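Local coordinates for protein putative mannose-1-phosphate guanylyl transferase (Thermus thermophilus, PDB 2CU2) that probably transfers a guanylyl group from GTP to mannose 1-phosphate, yielding GDP-mannose and pyrophosphate, at residues G13-P18 and W322-R327; T36-T41 and L106-Y111; A128-F133 and R243-L248; V134-L139 and G188-A193; V290-R295 and A309-E314. All coordinates share one frame; numbering follows the deposited sequence.

From the N terminus, contact 1 opens first, at 13-18, and closes only at 322-327, so the other four all lie within its span; it ties the loop after strand 3-8 to the C-terminal region. Contact 2 closes early, seating helix 37-45 on the end of strand 102-107. Contact 3 then spans 128-133 to 243-248 and encloses contact 4, which pairs strands 134-139 and 184-192; strands 244-249 and 134-139 are neighbours in one sheet, and contact 2 touches contact 4 through Pro107 and Val189. Contact 5, a short-range pairing in the second, smaller sheet, meets contact 1 where Trp17 and Pro18 pack against Glu314. None of the loops cross.

Contact 1. Residues G13-P18 and W322-R327; sequences GERLWP and WAREVR. With SO4 (sulfate ion), chain B.
Arg15 and Arg327 bring the two backbones to 4.6 Å between their CA atoms, where a short 3-10 turn at 14-15 faces the 3-10 segment 323-325. Water 2 bridges the two segments, donating to Arg15 O and to Ala323 O. Nearby, Val326 presses its CG1 branch against the loop, 3.4 Å from Arg15 O and also against Trp17 CB; a compact branched side chain suits this buried spot. Segment 13-18 belongs to the glycine- and arginine-rich loop after the first strand that nucleotidyltransferases of this family typically use for phosphate binding. A sulfate, probably from the crystallisation liquor, sits here, consistent with that role. Backbone N atoms of Glu14 and Arg15 donate to it, and Arg15 NE adds a nearly straight bond to O4 at 2.9 Å (168°). From the other segment, Arg327 NH2 reaches sulfate O1 at 2.7 Å. Glu14 OE1 lies 3.6 Å from Arg327 NH2 but well out of the guanidinium plane, a salt bridge of charges alone. The guanidinium planes of Arg15 and Arg324 differ by 86°, their NH1 atoms 3.5 Å apart; water 1 accepts from both, weakly from Arg324, which probably eases the repulsion.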
# COMPACT_ATOMS: atom_id res chain seq x y z
N GLY A 13 17.23 -10.03 5.41
CA GLY A 13 16.78 -8.93 4.58
C GLY A 13 15.55 -8.30 5.20
O GLY A 13 14.55 -8.07 4.52
N GLU A 14 15.61 -8.02 6.50
CA GLU A 14 14.48 -7.42 7.20
C GLU A 14 14.22 -6.01 6.69
O GLU A 14 13.09 -5.52 6.75
CB GLU A 14 14.75 -7.37 8.71
CG GLU A 14 15.20 -8.68 9.30
CD GLU A 14 15.10 -8.70 10.82
OE1 GLU A 14 15.46 -7.68 11.46
OE2 GLU A 14 14.66 -9.73 11.37
N ARG A 15 15.26 -5.35 6.19
CA ARG A 15 15.09 -4.01 5.66
C ARG A 15 14.30 -4.06 4.36
O ARG A 15 13.85 -3.04 3.87
CB ARG A 15 16.45 -3.34 5.44
CG ARG A 15 17.11 -2.87 6.74
CD ARG A 15 18.57 -2.49 6.52
NE ARG A 15 19.34 -3.65 6.08
CZ ARG A 15 20.61 -3.61 5.67
NH1 ARG A 15 21.28 -2.46 5.64
NH2 ARG A 15 21.21 -4.72 5.28
N LEU A 16 14.13 -5.26 3.81
CA LEU A 16 13.35 -5.40 2.57
C LEU A 16 11.94 -5.93 2.80
O LEU A 16 11.32 -6.48 1.90
CB LEU A 16 14.10 -6.26 1.54
CG LEU A 16 15.34 -5.58 0.93
CD1 LEU A 16 15.99 -6.49 -0.09
CD2 LEU A 16 14.93 -4.25 0.28
N TRP A 17 11.43 -5.75 4.01
CA TRP A 17 10.06 -6.16 4.34
C TRP A 17 9.20 -5.19 3.51
O TRP A 17 9.58 -4.03 3.32
CB TRP A 17 9.80 -5.94 5.83
CG TRP A 17 8.41 -6.31 6.28
CD1 TRP A 17 7.99 -7.52 6.78
CD2 TRP A 17 7.24 -5.48 6.21
NE1 TRP A 17 6.64 -7.49 7.02
CE2 TRP A 17 6.15 -6.25 6.68
CE3 TRP A 17 7.01 -4.16 5.79
CZ2 TRP A 17 4.85 -5.74 6.75
CZ3 TRP A 17 5.72 -3.66 5.85
CH2 TRP A 17 4.65 -4.45 6.33
N PRO A 18 8.02 -5.63 3.02
CA PRO A 18 7.35 -6.93 3.14
C PRO A 18 7.76 -7.99 2.13
O PRO A 18 7.22 -9.10 2.15
CB PRO A 18 5.89 -6.55 2.95
CG PRO A 18 6.00 -5.57 1.83
CD PRO A 18 7.17 -4.69 2.27
N TRP A 322 14.66 7.14 4.78
CA TRP A 322 14.59 6.40 6.04
C TRP A 322 14.47 4.89 5.81
O TRP A 322 14.03 4.14 6.67
CB TRP A 322 13.37 6.91 6.82
CG TRP A 322 13.65 6.91 8.28
CD1 TRP A 322 14.90 7.05 8.90
CD2 TRP A 322 12.66 6.82 9.33
NE1 TRP A 322 14.80 7.06 10.26
CE2 TRP A 322 13.36 6.90 10.56
CE3 TRP A 322 11.27 6.66 9.34
CZ2 TRP A 322 12.66 6.83 11.76
CZ3 TRP A 322 10.57 6.60 10.54
CH2 TRP A 322 11.28 6.68 11.76
N ALA A 323 14.89 4.43 4.63
CA ALA A 323 14.81 3.02 4.26
C ALA A 323 15.39 2.04 5.29
O ALA A 323 14.86 0.94 5.47
CB ALA A 323 15.47 2.80 2.89
N ARG A 324 16.47 2.42 5.96
CA ARG A 324 17.09 1.54 6.94
C ARG A 324 16.15 1.19 8.10
O ARG A 324 16.20 0.08 8.64
CB ARG A 324 18.37 2.19 7.48
CG ARG A 324 19.17 1.33 8.45
CD ARG A 324 20.45 2.04 8.86
NE ARG A 324 21.22 1.30 9.86
CZ ARG A 324 21.83 0.14 9.64
NH1 ARG A 324 21.78 -0.42 8.44
NH2 ARG A 324 22.51 -0.45 10.61
N GLU A 325 15.29 2.13 8.47
CA GLU A 325 14.36 1.92 9.57
C GLU A 325 13.25 0.91 9.33
O GLU A 325 12.50 0.59 10.26
CB GLU A 325 13.75 3.26 9.99
CG GLU A 325 14.63 4.05 10.93
CD GLU A 325 14.74 3.40 12.30
OE1 GLU A 325 13.75 3.46 13.07
OE2 GLU A 325 15.81 2.83 12.60
N VAL A 326 13.15 0.40 8.11
CA VAL A 326 12.13 -0.59 7.77
C VAL A 326 12.26 -1.82 8.66
O VAL A 326 11.27 -2.51 8.95
CB VAL A 326 12.24 -1.02 6.29
CG1 VAL A 326 11.34 -2.21 6.02
CG2 VAL A 326 11.86 0.14 5.38
N ARG A 327 13.48 -2.10 9.10
CA ARG A 327 13.73 -3.27 9.94
C ARG A 327 12.92 -3.22 11.23
O ARG A 327 12.64 -4.26 11.82
CB ARG A 327 15.23 -3.37 10.25
CG ARG A 327 15.77 -2.27 11.14
CD ARG A 327 17.29 -2.17 11.02
NE ARG A 327 17.90 -3.49 10.83
CZ ARG A 327 17.82 -4.49 11.70
NH1 ARG A 327 17.16 -4.34 12.84
NH2 ARG A 327 18.38 -5.66 11.42
S SO4 B . 19.00 -6.87 7.56
O1 SO4 B . 18.80 -6.09 8.81
O2 SO4 B . 18.54 -8.27 7.77
O3 SO4 B . 20.45 -6.87 7.20
O4 SO4 B . 18.22 -6.25 6.45
O HOH W 1 20.54 0.45 5.46
O HOH W 2 14.35 -0.48 3.25

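Contact 2. Residues T36-T41 and L106-Y111; sequences TLLEAT and LPADHY
Leu37 and Ala108 meet with the rings at the margin: His110 has Pro107 CG 3.1 Å above one face, offset toward the rim, and Trp253 meets it steeply inclined; Tyr111 meets Phe32. Aliphatic groups meet backbone carbonyls as well as one another. Leu37 lays CB on Ala108 O at 3.3 Å, its CD1 and CD2 reaching the carbonyl oxygens of Asp109 and His110. Leu38 has CG anti to the backbone N (chi1 173°), and its CD1 lies 3.6 Å from Ala108 CB, where a small methyl lets helix and chain come close. Thr41 CG2 touches Leu106 CD1 at 3.5 Å, the side chains sliding past each other in opposite directions, while OG1 donates to Leu37 O at 2.7 Å. That oxygen also accepts from Thr41 N, the donors arriving from opposite faces of its plane. Water 4 lies within hydrogen-bonding distance of Thr41 OG1, Pro107 O and His110 O, and can donate to two at a time, linking helix and chain. At the helix start Thr36 OG1 accepts from Glu39 N at 3.0 Å and Glu39 OE1 weakly from Thr36 N: a capping box, opening a helix packed on a central strand's end in the Rossmann-like GT-A fold.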
# COMPACT_ATOMS: atom_id res chain seq x y z
N THR A 36 15.49 -13.58 -8.90
CA THR A 36 16.12 -13.50 -7.58
C THR A 36 17.60 -13.16 -7.71
O THR A 36 18.25 -13.42 -8.71
CB THR A 36 15.96 -14.82 -6.82
OG1 THR A 36 16.77 -15.83 -7.43
CG2 THR A 36 14.50 -15.27 -6.80
N LEU A 37 18.21 -12.55 -6.70
CA LEU A 37 19.61 -12.20 -6.80
C LEU A 37 20.49 -13.44 -6.92
O LEU A 37 21.53 -13.40 -7.58
CB LEU A 37 20.01 -11.33 -5.60
CG LEU A 37 19.30 -9.97 -5.60
CD1 LEU A 37 19.46 -9.29 -4.25
CD2 LEU A 37 19.87 -9.10 -6.71
N LEU A 38 20.09 -14.54 -6.29
CA LEU A 38 20.87 -15.77 -6.37
C LEU A 38 20.82 -16.26 -7.80
O LEU A 38 21.82 -16.72 -8.36
CB LEU A 38 20.30 -16.84 -5.43
CG LEU A 38 20.95 -18.23 -5.58
CD1 LEU A 38 22.45 -18.13 -5.34
CD2 LEU A 38 20.32 -19.22 -4.60
N GLU A 39 19.64 -16.15 -8.41
CA GLU A 39 19.44 -16.57 -9.79
C GLU A 39 20.41 -15.84 -10.73
O GLU A 39 21.10 -16.47 -11.54
CB GLU A 39 18.00 -16.28 -10.21
CG GLU A 39 17.55 -16.98 -11.47
CD GLU A 39 16.10 -16.64 -11.83
OE1 GLU A 39 15.29 -16.37 -10.90
OE2 GLU A 39 15.78 -16.65 -13.03
N ALA A 40 20.46 -14.51 -10.62
CA ALA A 40 21.34 -13.70 -11.46
C ALA A 40 22.81 -14.02 -11.18
O ALA A 40 23.64 -13.99 -12.09
CB ALA A 40 21.06 -12.21 -11.23
N THR A 41 23.11 -14.33 -9.92
CA THR A 41 24.47 -14.65 -9.51
C THR A 41 24.97 -15.94 -10.15
O THR A 41 26.07 -16.00 -10.69
CB THR A 41 24.57 -14.82 -7.98
OG1 THR A 41 24.21 -13.60 -7.33
CG2 THR A 41 25.98 -15.23 -7.57
N LEU A 106 31.97 -15.73 -3.03
CA LEU A 106 31.12 -14.60 -3.36
C LEU A 106 29.72 -14.62 -2.76
O LEU A 106 29.12 -15.68 -2.56
CB LEU A 106 30.99 -14.46 -4.88
CG LEU A 106 30.59 -15.73 -5.63
CD1 LEU A 106 29.29 -15.52 -6.38
CD2 LEU A 106 31.70 -16.11 -6.58
N PRO A 107 29.17 -13.43 -2.46
CA PRO A 107 27.81 -13.26 -1.96
C PRO A 107 26.79 -13.41 -3.08
O PRO A 107 27.05 -13.15 -4.25
CB PRO A 107 27.72 -11.87 -1.35
CG PRO A 107 28.79 -11.02 -2.02
CD PRO A 107 29.80 -12.12 -2.58
N ALA A 108 25.59 -13.89 -2.70
CA ALA A 108 24.55 -14.11 -3.69
C ALA A 108 23.47 -13.04 -3.60
O ALA A 108 22.47 -13.06 -4.30
CB ALA A 108 23.95 -15.49 -3.45
N ASP A 109 23.67 -12.09 -2.66
CA ASP A 109 22.65 -11.07 -2.47
C ASP A 109 23.11 -9.68 -2.92
O ASP A 109 22.75 -8.67 -2.34
CB ASP A 109 22.24 -11.06 -0.99
CG ASP A 109 23.42 -10.62 -0.12
OD1 ASP A 109 24.52 -11.15 -0.32
OD2 ASP A 109 23.23 -9.81 0.78
N HIS A 110 23.95 -9.67 -3.97
CA HIS A 110 24.42 -8.40 -4.51
C HIS A 110 23.92 -8.17 -5.95
O HIS A 110 23.58 -9.11 -6.67
CB HIS A 110 25.95 -8.40 -4.50
CG HIS A 110 26.44 -8.23 -3.08
ND1 HIS A 110 27.74 -8.04 -2.76
CD2 HIS A 110 25.69 -8.26 -1.90
CE1 HIS A 110 27.78 -7.95 -1.42
NE2 HIS A 110 26.56 -8.08 -0.88
N TYR A 111 23.84 -6.89 -6.35
CA TYR A 111 23.49 -6.59 -7.73
C TYR A 111 24.73 -6.24 -8.56
O TYR A 111 25.59 -5.49 -8.13
CB TYR A 111 22.51 -5.42 -7.74
CG TYR A 111 22.36 -4.91 -9.13
CD1 TYR A 111 21.49 -5.56 -10.01
CD2 TYR A 111 23.12 -3.84 -9.57
CE1 TYR A 111 21.39 -5.12 -11.32
CE2 TYR A 111 23.03 -3.41 -10.88
CZ TYR A 111 22.17 -4.05 -11.76
OH TYR A 111 22.06 -3.62 -13.07
O HOH W 3 22.83 -10.94 -8.55
O HOH W 4 25.42 -11.40 -6.03

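Contact 3. Residues A128-F133 and R243-L248; sequences AAEEGF and RVRVVL
Phe133 lies between two arginines, Arg245 on one face of its ring and Arg243 on the other. The Arg245 guanidinium lies flat on the ring, planes 5° apart and centres 3.5 Å apart, so its positive charge sits over the pi cloud as a cation-pi stack. Its chain is extended from CG to NE (chi3 172°), carrying NE well out from the strand, and CD adds an off-centre CH-pi contact. On the opposite face Arg243 comes in obliquely, its plane turned 56° from the ring and CZ 4.3 Å from the centroid, an off-centre cation-pi contact. A flat, polarisable ring suits the place between the cations. The stack leaves the edge of the Arg245 guanidinium for polar partners. Arg245 NH1 donates to Ala128 O at 2.6 Å, from above the carbonyl plane, while NH1 and NH2 together grip the single oxygen Glu130 OE1 end-on, NH2 at 3.2 Å, both from the same face of the carboxylate. Glu130 answers the charge and helps fix the guanidinium's rotation. Gly132 has positive phi, where a CB would jam against the preceding carbonyl and run into Arg243 NH1; it serves the type II turn from Glu130 to Phe133. Backbone bonds link Val134 with both Arg243 and Arg245, as the connection from helix 115-128 to strand 134-139 of the alpha/beta nucleotidyltransferase fold passes beside strand 244-249, parallel to 134-139 and antiparallel to 160-167.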
# COMPACT_ATOMS: atom_id res chain seq x y z
N ALA A 128 45.69 -13.34 -9.81
CA ALA A 128 46.45 -12.59 -8.82
C ALA A 128 46.61 -13.38 -7.53
O ALA A 128 47.33 -13.01 -6.61
CB ALA A 128 45.70 -11.28 -8.54
N ALA A 129 45.86 -14.50 -7.47
CA ALA A 129 45.91 -15.34 -6.28
C ALA A 129 47.07 -16.34 -6.33
O ALA A 129 46.89 -17.55 -6.36
CB ALA A 129 44.58 -16.10 -6.18
N GLU A 130 48.30 -15.79 -6.40
CA GLU A 130 49.48 -16.64 -6.37
C GLU A 130 49.76 -17.15 -4.95
O GLU A 130 48.95 -17.03 -4.05
CB GLU A 130 50.66 -15.83 -6.89
CG GLU A 130 50.46 -15.37 -8.34
CD GLU A 130 51.72 -14.69 -8.83
OE1 GLU A 130 52.21 -13.81 -8.14
OE2 GLU A 130 52.19 -15.04 -9.91
N GLU A 131 50.94 -17.77 -4.79
CA GLU A 131 51.27 -18.31 -3.47
C GLU A 131 51.31 -17.22 -2.40
O GLU A 131 52.14 -16.32 -2.42
CB GLU A 131 52.63 -19.01 -3.56
CG GLU A 131 52.94 -19.84 -2.31
CD GLU A 131 53.89 -20.96 -2.66
OE1 GLU A 131 54.30 -21.05 -3.81
OE2 GLU A 131 54.21 -21.75 -1.77
N GLY A 132 50.40 -17.35 -1.42
CA GLY A 132 50.50 -16.50 -0.23
C GLY A 132 49.40 -15.43 -0.25
O GLY A 132 48.90 -15.00 0.78
N PHE A 133 49.01 -15.03 -1.46
CA PHE A 133 48.11 -13.88 -1.58
C PHE A 133 46.63 -14.28 -1.44
O PHE A 133 46.17 -15.26 -2.01
CB PHE A 133 48.35 -13.22 -2.94
CG PHE A 133 49.72 -12.59 -2.96
CD1 PHE A 133 50.78 -13.28 -3.55
CD2 PHE A 133 49.93 -11.37 -2.35
CE1 PHE A 133 52.06 -12.73 -3.51
CE2 PHE A 133 51.22 -10.83 -2.31
CZ PHE A 133 52.28 -11.51 -2.89
N ARG A 243 49.34 -10.43 3.22
CA ARG A 243 49.56 -10.44 1.78
C ARG A 243 48.25 -10.39 0.99
O ARG A 243 47.65 -11.40 0.65
CB ARG A 243 50.33 -11.71 1.42
CG ARG A 243 51.80 -11.63 1.82
CD ARG A 243 52.55 -12.93 1.51
NE ARG A 243 53.34 -12.80 0.29
CZ ARG A 243 53.85 -13.92 -0.25
NH1 ARG A 243 53.63 -15.09 0.33
NH2 ARG A 243 54.58 -13.85 -1.37
N VAL A 244 47.76 -9.15 0.73
CA VAL A 244 46.47 -8.96 0.07
C VAL A 244 46.61 -8.20 -1.26
O VAL A 244 47.33 -7.21 -1.37
CB VAL A 244 45.57 -8.18 1.01
CG1 VAL A 244 44.20 -7.96 0.37
CG2 VAL A 244 45.39 -8.94 2.31
N ARG A 245 45.92 -8.72 -2.29
CA ARG A 245 45.84 -8.01 -3.55
C ARG A 245 44.40 -7.62 -3.87
O ARG A 245 43.44 -8.25 -3.44
CB ARG A 245 46.38 -8.92 -4.66
CG ARG A 245 47.91 -9.01 -4.65
CD ARG A 245 48.41 -10.16 -5.54
NE ARG A 245 49.87 -10.11 -5.66
CZ ARG A 245 50.47 -11.13 -6.31
NH1 ARG A 245 49.75 -12.12 -6.81
NH2 ARG A 245 51.80 -11.13 -6.45
N VAL A 246 44.24 -6.51 -4.61
CA VAL A 246 42.89 -6.05 -4.92
C VAL A 246 42.71 -5.77 -6.42
O VAL A 246 43.50 -5.08 -7.05
CB VAL A 246 42.62 -4.77 -4.12
CG1 VAL A 246 41.19 -4.30 -4.36
CG2 VAL A 246 42.82 -5.04 -2.64
N VAL A 247 41.62 -6.32 -6.95
CA VAL A 247 41.17 -6.06 -8.31
C VAL A 247 39.97 -5.11 -8.33
O VAL A 247 38.98 -5.30 -7.64
CB VAL A 247 40.80 -7.40 -8.95
CG1 VAL A 247 40.31 -7.17 -10.38
CG2 VAL A 247 42.02 -8.30 -8.99
N LEU A 248 40.10 -4.05 -9.15
CA LEU A 248 39.01 -3.08 -9.24
C LEU A 248 37.98 -3.48 -10.30
O LEU A 248 38.27 -3.59 -11.48
CB LEU A 248 39.61 -1.72 -9.59
CG LEU A 248 40.36 -1.08 -8.42
CD1 LEU A 248 40.69 0.39 -8.68
CD2 LEU A 248 39.56 -1.11 -7.12

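Contact 4. Residues V134-L139 and G188-A193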
# COMPACT_ATOMS: atom_id res chain seq x y z
N VAL A 134 45.95 -13.43 -0.65
CA VAL A 134 44.50 -13.42 -0.71
C VAL A 134 44.02 -12.23 -1.55
O VAL A 134 44.51 -11.12 -1.44
CB VAL A 134 43.95 -13.30 0.71
CG1 VAL A 134 44.14 -11.88 1.23
CG2 VAL A 134 42.47 -13.65 0.73
N VAL A 135 43.09 -12.44 -2.48
CA VAL A 135 42.65 -11.36 -3.37
C VAL A 135 41.23 -10.89 -3.08
O VAL A 135 40.33 -11.70 -2.87
CB VAL A 135 42.72 -11.81 -4.87
CG1 VAL A 135 42.52 -10.61 -5.79
CG2 VAL A 135 44.06 -12.49 -5.15
N ALA A 136 41.03 -9.58 -3.09
CA ALA A 136 39.72 -8.99 -2.83
C ALA A 136 39.25 -8.16 -4.02
O ALA A 136 40.05 -7.76 -4.88
CB ALA A 136 39.75 -8.13 -1.57
N LEU A 137 37.94 -7.92 -4.07
CA LEU A 137 37.31 -7.14 -5.14
C LEU A 137 36.98 -5.76 -4.61
O LEU A 137 36.33 -5.64 -3.57
CB LEU A 137 36.02 -7.81 -5.63
CG LEU A 137 35.10 -7.00 -6.56
CD1 LEU A 137 35.73 -6.81 -7.93
CD2 LEU A 137 33.76 -7.72 -6.70
N GLY A 138 37.42 -4.74 -5.33
CA GLY A 138 37.15 -3.37 -4.93
C GLY A 138 36.32 -2.65 -5.97
O GLY A 138 36.31 -3.02 -7.14
N LEU A 139 35.61 -1.61 -5.54
CA LEU A 139 34.77 -0.83 -6.44
C LEU A 139 34.88 0.64 -6.07
O LEU A 139 34.82 0.99 -4.89
CB LEU A 139 33.33 -1.31 -6.34
CG LEU A 139 33.24 -2.77 -6.79
CD1 LEU A 139 32.20 -3.50 -6.00
CD2 LEU A 139 32.96 -2.82 -8.29
N GLY A 188 33.15 -7.81 -1.32
CA GLY A 188 32.58 -9.02 -0.73
C GLY A 188 33.02 -10.29 -1.47
O GLY A 188 32.57 -11.40 -1.18
N VAL A 189 33.90 -10.11 -2.48
CA VAL A 189 34.37 -11.27 -3.23
C VAL A 189 35.86 -11.53 -2.98
O VAL A 189 36.67 -10.63 -2.85
CB VAL A 189 34.13 -11.01 -4.71
CG1 VAL A 189 34.65 -12.19 -5.54
CG2 VAL A 189 32.64 -10.84 -4.97
N PHE A 190 36.20 -12.83 -2.88
CA PHE A 190 37.58 -13.19 -2.57
C PHE A 190 38.07 -14.38 -3.41
O PHE A 190 37.30 -15.23 -3.84
CB PHE A 190 37.66 -13.53 -1.09
CG PHE A 190 37.15 -12.38 -0.27
CD1 PHE A 190 35.85 -12.41 0.22
CD2 PHE A 190 37.98 -11.31 0.02
CE1 PHE A 190 35.38 -11.36 0.99
CE2 PHE A 190 37.50 -10.26 0.80
CZ PHE A 190 36.20 -10.28 1.29
N ALA A 191 39.39 -14.38 -3.66
CA ALA A 191 40.00 -15.47 -4.41
C ALA A 191 41.35 -15.87 -3.82
O ALA A 191 42.21 -15.04 -3.57
CB ALA A 191 40.18 -15.01 -5.86
N PHE A 192 41.48 -17.18 -3.54
CA PHE A 192 42.72 -17.67 -2.97
C PHE A 192 42.84 -19.19 -3.14
O PHE A 192 41.86 -19.89 -3.35
CB PHE A 192 42.72 -17.33 -1.48
CG PHE A 192 41.42 -17.73 -0.85
CD1 PHE A 192 41.23 -19.04 -0.42
CD2 PHE A 192 40.41 -16.80 -0.70
CE1 PHE A 192 40.03 -19.41 0.18
CE2 PHE A 192 39.21 -17.17 -0.10
CZ PHE A 192 39.02 -18.48 0.34
N ALA A 193 44.09 -19.68 -3.09
CA ALA A 193 44.25 -21.12 -2.97
C ALA A 193 43.80 -21.57 -1.58
O ALA A 193 44.04 -20.92 -0.57
CB ALA A 193 45.73 -21.45 -3.17
O HOH W 5 36.24 -8.14 -1.57
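Leu137 and Val189 form the closest apolar pair across the strands: Leu137 CD2 lies 3.7 Å from Val189 CG2, the side chains crossing obliquely. Val135 and Ala191 share that face with their CB atoms 4.2 Å apart, and Met125 of helix 115-128 packs over both. The other face carries Ala136 and Phe190, where the alanine methyl, small enough to leave room for an aromatic neighbour, touches Phe190 CE2 at 3.9 Å. Met238 of helix 233-238 touches the Phe190 side chain. Farther along, Val134 and Phe192 lie side by side, pointing the same way. The strands run antiparallel at 156° within the central mixed sheet of the GT-A-type nucleotidyltransferase domain; strand 134-139 also pairs in parallel with 244-249. Beta-branched and aromatic residues suit such extended, doubly covered strands. Val135 and Ala191 make the hydrogen-bonded pair, Val135 N donating to Ala191 O at 3.0 Å and Ala191 N to Val135 O at 2.9 Å. Toward Gly188 the ladder weakens: Leu137 N to Val189 O is a weak bond of 131°, and water 5 accepts from Leu137 N at 3.0 Å and lies within bonding distance of Val189 O. Gly188, at positive phi, lets the chain turn its corner.

Contact 5. Residues V290-R295 and A309-E314; sequences VVYADR and AKVGDE
Tyr292 and Ala309 stand abreast on two parallel strands inclined by only 9°, with Lys310 N donating to Tyr292 O at 2.7 Å and Asp294 N donating back to Lys310 O at 3.1 Å. On the face shared by Tyr292 and Ala309 the CB atoms lie 4.0 Å apart; the small alanine makes room for the tyrosine, whose CE2 meets Val311 CG2 while the ring edge turns to Lys310 O. Its hydroxyl is held by Pro30 O. Beyond the strand end, a chi1 of 84° swings Asp294 CG toward Lys310 and Gly312, and the two carboxylate oxygens take different partners. OD1 receives Lys310 NZ on the syn side at 2.8 Å, a salt bridge, and OD2 accepts a weak bond from Gly312 N at 3.2 Å. The lysine, bent at chi2 and chi4, curls back so that NZ also reaches Gly312 O at 2.8 Å, in the carbonyl plane and on a lone pair. Asp313 of the second subunit pairs with the same ammonium group, so two carboxylates would steady its charge. Gly312 supplies the positive phi (63°) of the type II' turn from Val311 to Glu314, which reverses the chain into strand 314-319. Glu314 pairs with a parallel strand of the second subunit, extending the sheet across the interface; the parallel pairing is consistent with the beta-helix domain to which this region is assigned.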
# COMPACT_ATOMS: atom_id res chain seq x y z
N VAL A 290 10.04 5.03 -5.15
CA VAL A 290 10.46 3.65 -5.38
C VAL A 290 9.20 2.84 -5.09
O VAL A 290 8.70 2.85 -3.96
CB VAL A 290 11.58 3.22 -4.42
CG1 VAL A 290 11.80 1.72 -4.53
CG2 VAL A 290 12.88 3.96 -4.75
N VAL A 291 8.71 2.14 -6.10
CA VAL A 291 7.49 1.35 -5.97
C VAL A 291 7.68 -0.13 -6.28
O VAL A 291 8.24 -0.50 -7.32
CB VAL A 291 6.39 1.87 -6.91
CG1 VAL A 291 5.15 1.00 -6.81
CG2 VAL A 291 6.08 3.33 -6.60
N TYR A 292 7.22 -0.98 -5.37
CA TYR A 292 7.28 -2.42 -5.60
C TYR A 292 5.85 -2.92 -5.50
O TYR A 292 5.20 -2.77 -4.47
CB TYR A 292 8.14 -3.14 -4.55
CG TYR A 292 8.37 -4.59 -4.93
CD1 TYR A 292 9.57 -4.98 -5.54
CD2 TYR A 292 7.37 -5.55 -4.76
CE1 TYR A 292 9.76 -6.29 -5.97
CE2 TYR A 292 7.55 -6.87 -5.19
CZ TYR A 292 8.75 -7.23 -5.80
OH TYR A 292 8.96 -8.52 -6.23
N ALA A 293 5.36 -3.52 -6.58
CA ALA A 293 4.04 -4.14 -6.62
C ALA A 293 4.12 -5.56 -7.15
O ALA A 293 4.29 -5.81 -8.34
CB ALA A 293 3.16 -3.28 -7.52
N ASP A 294 4.04 -6.52 -6.21
CA ASP A 294 4.05 -7.92 -6.62
C ASP A 294 2.88 -8.25 -7.55
O ASP A 294 2.97 -9.07 -8.46
CB ASP A 294 3.98 -8.79 -5.36
CG ASP A 294 2.53 -8.94 -4.93
OD1 ASP A 294 1.80 -7.95 -5.01
OD2 ASP A 294 2.14 -10.03 -4.52
N ARG A 295 1.73 -7.61 -7.27
CA ARG A 295 0.52 -7.86 -8.04
C ARG A 295 -0.46 -6.70 -7.93
O ARG A 295 -0.20 -5.68 -7.31
CB ARG A 295 -0.13 -9.14 -7.52
CG ARG A 295 -0.88 -9.90 -8.61
CD ARG A 295 -2.10 -10.64 -8.07
NE ARG A 295 -2.24 -11.94 -8.72
CZ ARG A 295 -3.07 -12.02 -9.78
NH1 ARG A 295 -3.72 -10.95 -10.19
NH2 ARG A 295 -3.23 -13.19 -10.41
N ALA A 309 5.86 -0.27 -0.99
CA ALA A 309 6.11 -1.66 -1.36
C ALA A 309 4.97 -2.57 -0.94
O ALA A 309 4.65 -2.67 0.25
CB ALA A 309 7.42 -2.15 -0.74
N LYS A 310 4.37 -3.24 -1.92
CA LYS A 310 3.24 -4.12 -1.67
C LYS A 310 3.55 -5.56 -2.09
O LYS A 310 3.88 -5.84 -3.23
CB LYS A 310 2.04 -3.59 -2.46
CG LYS A 310 0.83 -4.52 -2.36
CD LYS A 310 0.26 -4.88 -3.73
CE LYS A 310 -0.87 -5.92 -3.65
NZ LYS A 310 -0.30 -7.23 -3.35
N VAL A 311 3.43 -6.48 -1.14
CA VAL A 311 3.63 -7.89 -1.41
C VAL A 311 2.53 -8.62 -0.66
O VAL A 311 2.44 -8.55 0.57
CB VAL A 311 5.01 -8.39 -0.92
CG1 VAL A 311 5.15 -9.90 -1.23
CG2 VAL A 311 6.13 -7.60 -1.60
N GLY A 312 1.67 -9.32 -1.40
CA GLY A 312 0.56 -10.01 -0.76
C GLY A 312 -0.34 -9.01 -0.07
O GLY A 312 -0.72 -7.99 -0.66
N ASP A 313 -0.67 -9.27 1.19
CA ASP A 313 -1.53 -8.37 1.95
C ASP A 313 -0.75 -7.48 2.90
O ASP A 313 -1.26 -7.07 3.95
CB ASP A 313 -2.58 -9.17 2.71
CG ASP A 313 -3.54 -9.90 1.79
OD1 ASP A 313 -4.20 -9.23 0.96
OD2 ASP A 313 -3.63 -11.14 1.88
N GLU A 314 0.49 -7.18 2.54
CA GLU A 314 1.32 -6.31 3.37
C GLU A 314 1.82 -5.14 2.54
O GLU A 314 2.27 -5.32 1.41
CB GLU A 314 2.50 -7.10 3.95
CG GLU A 314 2.06 -8.25 4.83
CD GLU A 314 3.17 -8.78 5.72
OE1 GLU A 314 4.21 -9.22 5.18
OE2 GLU A 314 3.02 -8.75 6.96